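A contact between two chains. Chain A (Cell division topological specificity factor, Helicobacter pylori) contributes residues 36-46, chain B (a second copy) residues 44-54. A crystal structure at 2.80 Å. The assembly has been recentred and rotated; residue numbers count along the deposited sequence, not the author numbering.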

ATOM      1  N   PRO A  36      -7.772  -7.704  13.362  1.00 68.98           N
ATOM      2  CA  PRO A  36      -6.772  -7.484  14.398  1.00 68.05           C
ATOM      3  C   PRO A  36      -5.333  -7.563  13.896  1.00 70.97           C
ATOM      4  O   PRO A  36      -4.407  -7.305  14.660  1.00 72.71           O
ATOM      5  N   TYR A  37      -5.138  -7.906  12.622  1.00 71.51           N
ATOM      6  CA  TYR A  37      -3.787  -8.055  12.057  1.00 70.71           C
ATOM      7  C   TYR A  37      -3.292  -6.871  11.237  1.00 70.60           C
ATOM      8  O   TYR A  37      -2.200  -6.901  10.667  1.00 70.17           O
ATOM      9  N   MET A  38      -4.116  -5.842  11.150  1.00 69.26           N
ATOM     10  CA  MET A  38      -3.743  -4.662  10.402  1.00 68.95           C
ATOM     11  C   MET A  38      -2.299  -4.299  10.701  1.00 68.18           C
ATOM     12  O   MET A  38      -1.498  -4.089   9.795  1.00 69.06           O
ATOM     13  N   GLU A  39      -1.967  -4.251  11.983  1.00 68.29           N
ATOM     14  CA  GLU A  39      -0.619  -3.910  12.408  1.00 68.38           C
ATOM     15  C   GLU A  39       0.399  -4.820  11.749  1.00 65.92           C
ATOM     16  O   GLU A  39       1.330  -4.387  11.067  1.00 66.14           O
ATOM     17  N   GLU A  40       0.193  -6.104  11.966  1.00 64.38           N
ATOM     18  CA  GLU A  40       1.077  -7.106  11.440  1.00 64.00           C
ATOM     19  C   GLU A  40       1.153  -6.966   9.945  1.00 61.56           C
ATOM     20  O   GLU A  40       2.198  -7.183   9.339  1.00 62.83           O
ATOM     21  N   MET A  41       0.043  -6.597   9.339  1.00 58.30           N
ATOM     22  CA  MET A  41       0.043  -6.454   7.903  1.00 56.45           C
ATOM     23  C   MET A  41       0.855  -5.209   7.507  1.00 55.12           C
ATOM     24  O   MET A  41       1.626  -5.217   6.541  1.00 55.66           O
ATOM     25  N   ARG A  42       0.690  -4.147   8.280  1.00 52.88           N
ATOM     26  CA  ARG A  42       1.389  -2.900   8.024  1.00 50.77           C
ATOM     27  C   ARG A  42       2.849  -3.208   7.967  1.00 49.34           C
ATOM     28  O   ARG A  42       3.523  -2.971   6.962  1.00 48.21           O
ATOM     29  N   LYS A  43       3.317  -3.760   9.078  1.00 49.63           N
ATOM     30  CA  LYS A  43       4.710  -4.103   9.231  1.00 50.76           C
ATOM     31  C   LYS A  43       5.247  -4.891   8.057  1.00 50.16           C
ATOM     32  O   LYS A  43       6.298  -4.542   7.510  1.00 50.04           O
ATOM     33  N   GLU A  44       4.532  -5.940   7.651  1.00 50.76           N
ATOM     34  CA  GLU A  44       5.013  -6.760   6.541  1.00 51.83           C
ATOM     35  C   GLU A  44       4.965  -6.013   5.213  1.00 50.93           C
ATOM     36  O   GLU A  44       5.884  -6.122   4.401  1.00 51.80           O
ATOM     37  N   ILE A  45       3.907  -5.242   5.000  1.00 49.16           N
ATOM     38  CA  ILE A  45       3.794  -4.482   3.769  1.00 47.27           C
ATOM     39  C   ILE A  45       4.993  -3.553   3.646  1.00 46.66           C
ATOM     40  O   ILE A  45       5.629  -3.450   2.596  1.00 44.66           O
ATOM     41  N   ILE A  46       5.296  -2.861   4.737  1.00 46.18           N
ATOM     42  CA  ILE A  46       6.426  -1.940   4.742  1.00 46.16           C
ATOM     43  C   ILE A  46       7.703  -2.739   4.489  1.00 45.87           C
ATOM     44  O   ILE A  46       8.551  -2.365   3.677  1.00 46.17           O
TER
ATOM     45  N   GLU B  44       4.143  -9.086  -4.736  1.00 59.54           N
ATOM     46  CA  GLU B  44       4.472  -9.408  -3.342  1.00 60.45           C
ATOM     47  C   GLU B  44       3.450  -8.819  -2.380  1.00 60.07           C
ATOM     48  O   GLU B  44       2.780  -9.541  -1.646  1.00 61.00           O
ATOM     49  N   ILE B  45       3.344  -7.500  -2.390  1.00 58.21           N
ATOM     50  CA  ILE B  45       2.399  -6.811  -1.535  1.00 56.38           C
ATOM     51  C   ILE B  45       1.004  -7.435  -1.558  1.00 55.75           C
ATOM     52  O   ILE B  45       0.364  -7.570  -0.516  1.00 54.98           O
ATOM     53  N   ILE B  46       0.523  -7.817  -2.735  1.00 54.48           N
ATOM     54  CA  ILE B  46      -0.802  -8.426  -2.809  1.00 53.01           C
ATOM     55  C   ILE B  46      -0.724  -9.727  -2.022  1.00 52.51           C
ATOM     56  O   ILE B  46      -1.548  -9.993  -1.139  1.00 52.82           O
ATOM     57  N   ALA B  47       0.303 -10.514  -2.319  1.00 50.44           N
ATOM     58  CA  ALA B  47       0.496 -11.775  -1.633  1.00 48.61           C
ATOM     59  C   ALA B  47       0.319 -11.616  -0.122  1.00 48.47           C
ATOM     60  O   ALA B  47      -0.465 -12.345   0.494  1.00 49.07           O
ATOM     61  N   VAL B  48       1.029 -10.655   0.465  1.00 47.10           N
ATOM     62  CA  VAL B  48       0.956 -10.423   1.905  1.00 46.37           C
ATOM     63  C   VAL B  48      -0.467 -10.179   2.323  1.00 46.83           C
ATOM     64  O   VAL B  48      -0.949 -10.688   3.336  1.00 46.15           O
ATOM     65  N   ILE B  49      -1.135  -9.363   1.539  1.00 47.28           N
ATOM     66  CA  ILE B  49      -2.511  -9.059   1.836  1.00 47.65           C
ATOM     67  C   ILE B  49      -3.368 -10.328   1.839  1.00 48.07           C
ATOM     68  O   ILE B  49      -4.171 -10.538   2.744  1.00 46.83           O
ATOM     69  N   GLN B  50      -3.166 -11.188   0.843  1.00 48.31           N
ATOM     70  CA  GLN B  50      -3.905 -12.445   0.747  1.00 48.84           C
ATOM     71  C   GLN B  50      -3.548 -13.329   1.929  1.00 50.04           C
ATOM     72  O   GLN B  50      -4.411 -13.969   2.529  1.00 50.60           O
ATOM     73  N   LYS B  51      -2.269 -13.351   2.264  1.00 50.30           N
ATOM     74  CA  LYS B  51      -1.801 -14.138   3.386  1.00 50.43           C
ATOM     75  C   LYS B  51      -2.557 -13.746   4.642  1.00 50.59           C
ATOM     76  O   LYS B  51      -2.853 -14.583   5.491  1.00 50.03           O
ATOM     77  N   TYR B  52      -2.872 -12.463   4.752  1.00 52.00           N
ATOM     78  CA  TYR B  52      -3.563 -11.984   5.928  1.00 54.91           C
ATOM     79  C   TYR B  52      -5.054 -11.841   5.859  1.00 56.79           C
ATOM     80  O   TYR B  52      -5.708 -11.936   6.875  1.00 58.98           O
ATOM     81  N   THR B  53      -5.602 -11.562   4.688  1.00 58.26           N
ATOM     82  CA  THR B  53      -7.045 -11.399   4.563  1.00 59.12           C
ATOM     83  C   THR B  53      -7.724 -12.669   4.062  1.00 60.84           C
ATOM     84  O   THR B  53      -8.920 -12.885   4.279  1.00 60.23           O
ATOM     85  N   LYS B  54      -6.935 -13.505   3.395  1.00 62.43           N
ATOM     86  CA  LYS B  54      -7.412 -14.753   2.812  1.00 62.45           C
ATOM     87  C   LYS B  54      -8.429 -14.462   1.714  1.00 62.72           C
ATOM     88  O   LYS B  54      -9.116 -15.364   1.243  1.00 63.85           O
TER

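Two nearly antiparallel helices from two copies of the protein pack through a methionine knob and an isoleucine cluster, with a polar group around Tyr B52 alongside. The helix axes cross at 161° and approach to 9.7 Å.

Met A41 is the knob. Its CA-to-CB bond points sideways, but an extended t, t, t side chain carries its end inward. It sits among Val B48, Ile B49, Tyr B52 and Thr B53. Met A41 CE lies 3.4 Å from Ile B49 CG2 and 3.4 Å from Thr B53 CG2. One turn on, Ile A45 (m, m) brings its CD1 to 3.7 Å from Ile B45 CG2, 3.8 Å from Val B48 CG1 and 4.0 Å from Ile B49 CG1. Val B48 (t) points toward chain A; Ile B45 and Ile B49 (both m, t) point sideways.

Tyr B52 (m) points toward chain A and has the largest covered area, 132 Å². Met A41 CA lies over one face of its ring. Tyr A37 (p) also points toward its partner. Tyr B52 CB makes a CH-pi contact over the Tyr A37 ring, 4.2 Å from the ring centroid. The two rings meet obliquely, with their planes at 40°.

The hydroxyl of Tyr B52 reaches two carboxylates. Tyr B52 OH is 2.3 Å from Glu A40 OE1, a very short hydrogen-bond distance in a crowded part of the model, and 2.7 Å from Glu A44 OE2. The single proton could serve either acceptor. Lys B51 NZ donates a hydrogen bond to Glu A44 OE2 at 2.8 Å, within a salt bridge. Glu A44 OE2 therefore links Lys B51 and Tyr B52.

Met A38, Arg A42 and Ile A46 point away from chain B, as Ile B46 and Gln B50 do from chain A.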

ATOM      1  CB  PRO A  36      -7.070  -8.589  15.410  1.00 67.86           C
ATOM      2  CG  PRO A  36      -8.471  -8.969  15.122  1.00 66.98           C
ATOM      3  CD  PRO A  36      -8.515  -8.940  13.630  1.00 68.01           C
ATOM      4  CB  TYR A  37      -3.761  -9.282  11.175  1.00 69.91           C
ATOM      5  CG  TYR A  37      -4.796  -9.172  10.104  1.00 70.50           C
ATOM      6  CD1 TYR A  37      -4.656  -8.252   9.067  1.00 70.85           C
ATOM      7  CD2 TYR A  37      -5.954  -9.933  10.157  1.00 70.58           C
ATOM      8  CE1 TYR A  37      -5.648  -8.093   8.111  1.00 70.59           C
ATOM      9  CE2 TYR A  37      -6.949  -9.786   9.211  1.00 70.33           C
ATOM     10  CZ  TYR A  37      -6.793  -8.870   8.190  1.00 70.19           C
ATOM     11  OH  TYR A  37      -7.775  -8.770   7.241  1.00 71.16           O
ATOM     12  CB  MET A  38      -4.672  -3.511  10.772  1.00 69.26           C
ATOM     13  CG  MET A  38      -5.940  -3.493   9.948  1.00 69.21           C
ATOM     14  SD  MET A  38      -5.510  -3.402   8.195  1.00 69.56           S
ATOM     15  CE  MET A  38      -4.403  -1.848   8.183  1.00 69.91           C
ATOM     16  CB  GLU A  39      -0.518  -4.041  13.929  1.00 69.97           C
ATOM     17  CG  GLU A  39      -0.795  -2.748  14.662  1.00 71.62           C
ATOM     18  CD  GLU A  39       0.196  -1.663  14.283  1.00 73.73           C
ATOM     19  OE1 GLU A  39      -0.209  -0.675  13.622  1.00 75.31           O
ATOM     20  OE2 GLU A  39       1.387  -1.808  14.642  1.00 73.44           O
ATOM     21  CB  GLU A  40       0.567  -8.491  11.816  1.00 66.49           C
ATOM     22  CG  GLU A  40       1.558  -9.301  12.624  1.00 69.64           C
ATOM     23  CD  GLU A  40       1.969 -10.582  11.923  1.00 72.93           C
ATOM     24  OE1 GLU A  40       2.962 -10.561  11.159  1.00 73.82           O
ATOM     25  OE2 GLU A  40       1.287 -11.616  12.132  1.00 74.72           O
ATOM     26  CB  MET A  41      -1.398  -6.358   7.433  1.00 56.09           C
ATOM     27  CG  MET A  41      -1.638  -6.894   6.061  1.00 53.92           C
ATOM     28  SD  MET A  41      -3.320  -6.503   5.591  1.00 53.82           S
ATOM     29  CE  MET A  41      -3.554  -7.531   4.217  1.00 51.52           C
ATOM     30  CB  ARG A  42       1.145  -1.930   9.172  1.00 51.55           C
ATOM     31  CG  ARG A  42       1.729  -0.551   8.982  1.00 52.61           C
ATOM     32  CD  ARG A  42       1.844   0.115  10.341  1.00 53.45           C
ATOM     33  NE  ARG A  42       2.787  -0.612  11.189  1.00 56.14           N
ATOM     34  CZ  ARG A  42       2.946  -0.399  12.494  1.00 58.01           C
ATOM     35  NH1 ARG A  42       2.214   0.519  13.109  1.00 58.02           N
ATOM     36  NH2 ARG A  42       3.849  -1.093  13.182  1.00 57.83           N
ATOM     37  CB  LYS A  43       4.928  -4.891  10.527  1.00 52.67           C
ATOM     38  CG  LYS A  43       4.555  -4.137  11.819  1.00 56.22           C
ATOM     39  CD  LYS A  43       5.024  -4.869  13.102  1.00 59.74           C
ATOM     40  CE  LYS A  43       4.227  -4.458  14.345  1.00 60.68           C
ATOM     41  NZ  LYS A  43       5.076  -3.864  15.425  1.00 60.76           N
ATOM     42  CB  GLU A  44       4.240  -8.088   6.446  1.00 52.73           C
ATOM     43  CG  GLU A  44       5.164  -9.331   6.512  1.00 55.45           C
ATOM     44  CD  GLU A  44       4.475 -10.666   6.204  1.00 57.57           C
ATOM     45  OE1 GLU A  44       4.689 -11.242   5.104  1.00 57.67           O
ATOM     46  OE2 GLU A  44       3.726 -11.147   7.078  1.00 58.27           O
ATOM     47  CB  ILE A  45       2.552  -3.624   3.741  1.00 47.29           C
ATOM     48  CG1 ILE A  45       1.309  -4.505   3.682  1.00 47.81           C
ATOM     49  CG2 ILE A  45       2.614  -2.720   2.521  1.00 47.13           C
ATOM     50  CD1 ILE A  45       1.230  -5.288   2.439  1.00 50.35           C
ATOM     51  CB  ILE A  46       6.600  -1.226   6.089  1.00 47.26           C
ATOM     52  CG1 ILE A  46       5.269  -0.670   6.583  1.00 46.68           C
ATOM     53  CG2 ILE A  46       7.624  -0.107   5.925  1.00 46.75           C
ATOM     54  CD1 ILE A  46       4.758   0.383   5.726  1.00 49.00           C
TER
ATOM     55  CB  GLU B  44       5.862  -8.862  -3.000  1.00 61.77           C
ATOM     56  CG  GLU B  44       6.989  -9.885  -3.074  1.00 63.05           C
ATOM     57  CD  GLU B  44       7.321 -10.464  -1.711  1.00 64.33           C
ATOM     58  OE1 GLU B  44       6.414 -11.054  -1.079  1.00 64.35           O
ATOM     59  OE2 GLU B  44       8.489 -10.319  -1.275  1.00 64.20           O
ATOM     60  CB  ILE B  45       2.305  -5.328  -1.923  1.00 57.33           C
ATOM     61  CG1 ILE B  45       3.613  -4.623  -1.547  1.00 56.77           C
ATOM     62  CG2 ILE B  45       1.128  -4.678  -1.217  1.00 57.24           C
ATOM     63  CD1 ILE B  45       3.716  -3.204  -2.051  1.00 57.22           C
ATOM     64  CB  ILE B  46      -1.193  -8.764  -4.258  1.00 54.27           C
ATOM     65  CG1 ILE B  46      -1.218  -7.500  -5.110  1.00 53.89           C
ATOM     66  CG2 ILE B  46      -2.559  -9.408  -4.296  1.00 55.10           C
ATOM     67  CD1 ILE B  46      -1.333  -7.795  -6.583  1.00 54.94           C
ATOM     68  CB  ALA B  47       1.859 -12.309  -1.934  1.00 48.70           C
ATOM     69  CB  VAL B  48       1.794  -9.203   2.333  1.00 48.09           C
ATOM     70  CG1 VAL B  48       1.417  -8.796   3.766  1.00 47.27           C
ATOM     71  CG2 VAL B  48       3.289  -9.531   2.210  1.00 48.49           C
ATOM     72  CB  ILE B  49      -3.021  -7.988   0.847  1.00 49.36           C
ATOM     73  CG1 ILE B  49      -2.261  -6.682   1.115  1.00 49.25           C
ATOM     74  CG2 ILE B  49      -4.507  -7.766   1.007  1.00 50.74           C
ATOM     75  CD1 ILE B  49      -2.495  -5.614   0.078  1.00 49.35           C
ATOM     76  CB  GLN B  50      -3.578 -13.172  -0.561  1.00 49.57           C
ATOM     77  CG  GLN B  50      -3.939 -12.378  -1.819  1.00 50.94           C
ATOM     78  CD  GLN B  50      -4.407 -13.266  -2.966  1.00 52.40           C
ATOM     79  OE1 GLN B  50      -5.544 -13.747  -2.962  1.00 53.13           O
ATOM     80  NE2 GLN B  50      -3.531 -13.502  -3.940  1.00 51.70           N
ATOM     81  CB  LYS B  51      -0.297 -13.907   3.588  1.00 50.20           C
ATOM     82  CG  LYS B  51       0.255 -14.302   4.969  1.00 49.72           C
ATOM     83  CD  LYS B  51       1.771 -14.588   4.899  1.00 51.24           C
ATOM     84  CE  LYS B  51       2.670 -13.532   5.573  1.00 50.34           C
ATOM     85  NZ  LYS B  51       2.794 -13.759   7.039  1.00 50.97           N
ATOM     86  CB  TYR B  52      -3.014 -10.648   6.371  1.00 54.57           C
ATOM     87  CG  TYR B  52      -1.724 -10.744   7.093  1.00 55.41           C
ATOM     88  CD1 TYR B  52      -0.528 -10.651   6.403  1.00 55.40           C
ATOM     89  CD2 TYR B  52      -1.690 -10.896   8.478  1.00 55.60           C
ATOM     90  CE1 TYR B  52       0.682 -10.690   7.066  1.00 55.63           C
ATOM     91  CE2 TYR B  52      -0.473 -10.942   9.162  1.00 56.09           C
ATOM     92  CZ  TYR B  52       0.710 -10.838   8.440  1.00 56.33           C
ATOM     93  OH  TYR B  52       1.933 -10.865   9.069  1.00 56.68           O
ATOM     94  CB  THR B  53      -7.362 -10.293   3.585  1.00 57.02           C
ATOM     95  OG1 THR B  53      -6.953 -10.691   2.275  1.00 57.50           O
ATOM     96  CG2 THR B  53      -6.622  -9.040   3.948  1.00 56.29           C
ATOM     97  CB  LYS B  54      -8.031 -15.666   3.879  1.00 62.96           C
ATOM     98  CG  LYS B  54      -7.016 -16.484   4.649  1.00 65.79           C
ATOM     99  CD  LYS B  54      -6.098 -15.609   5.478  1.00 68.23           C
ATOM    100  CE  LYS B  54      -4.929 -16.405   6.000  1.00 70.27           C
ATOM    101  NZ  LYS B  54      -4.070 -16.793   4.847  1.00 73.19           N
TER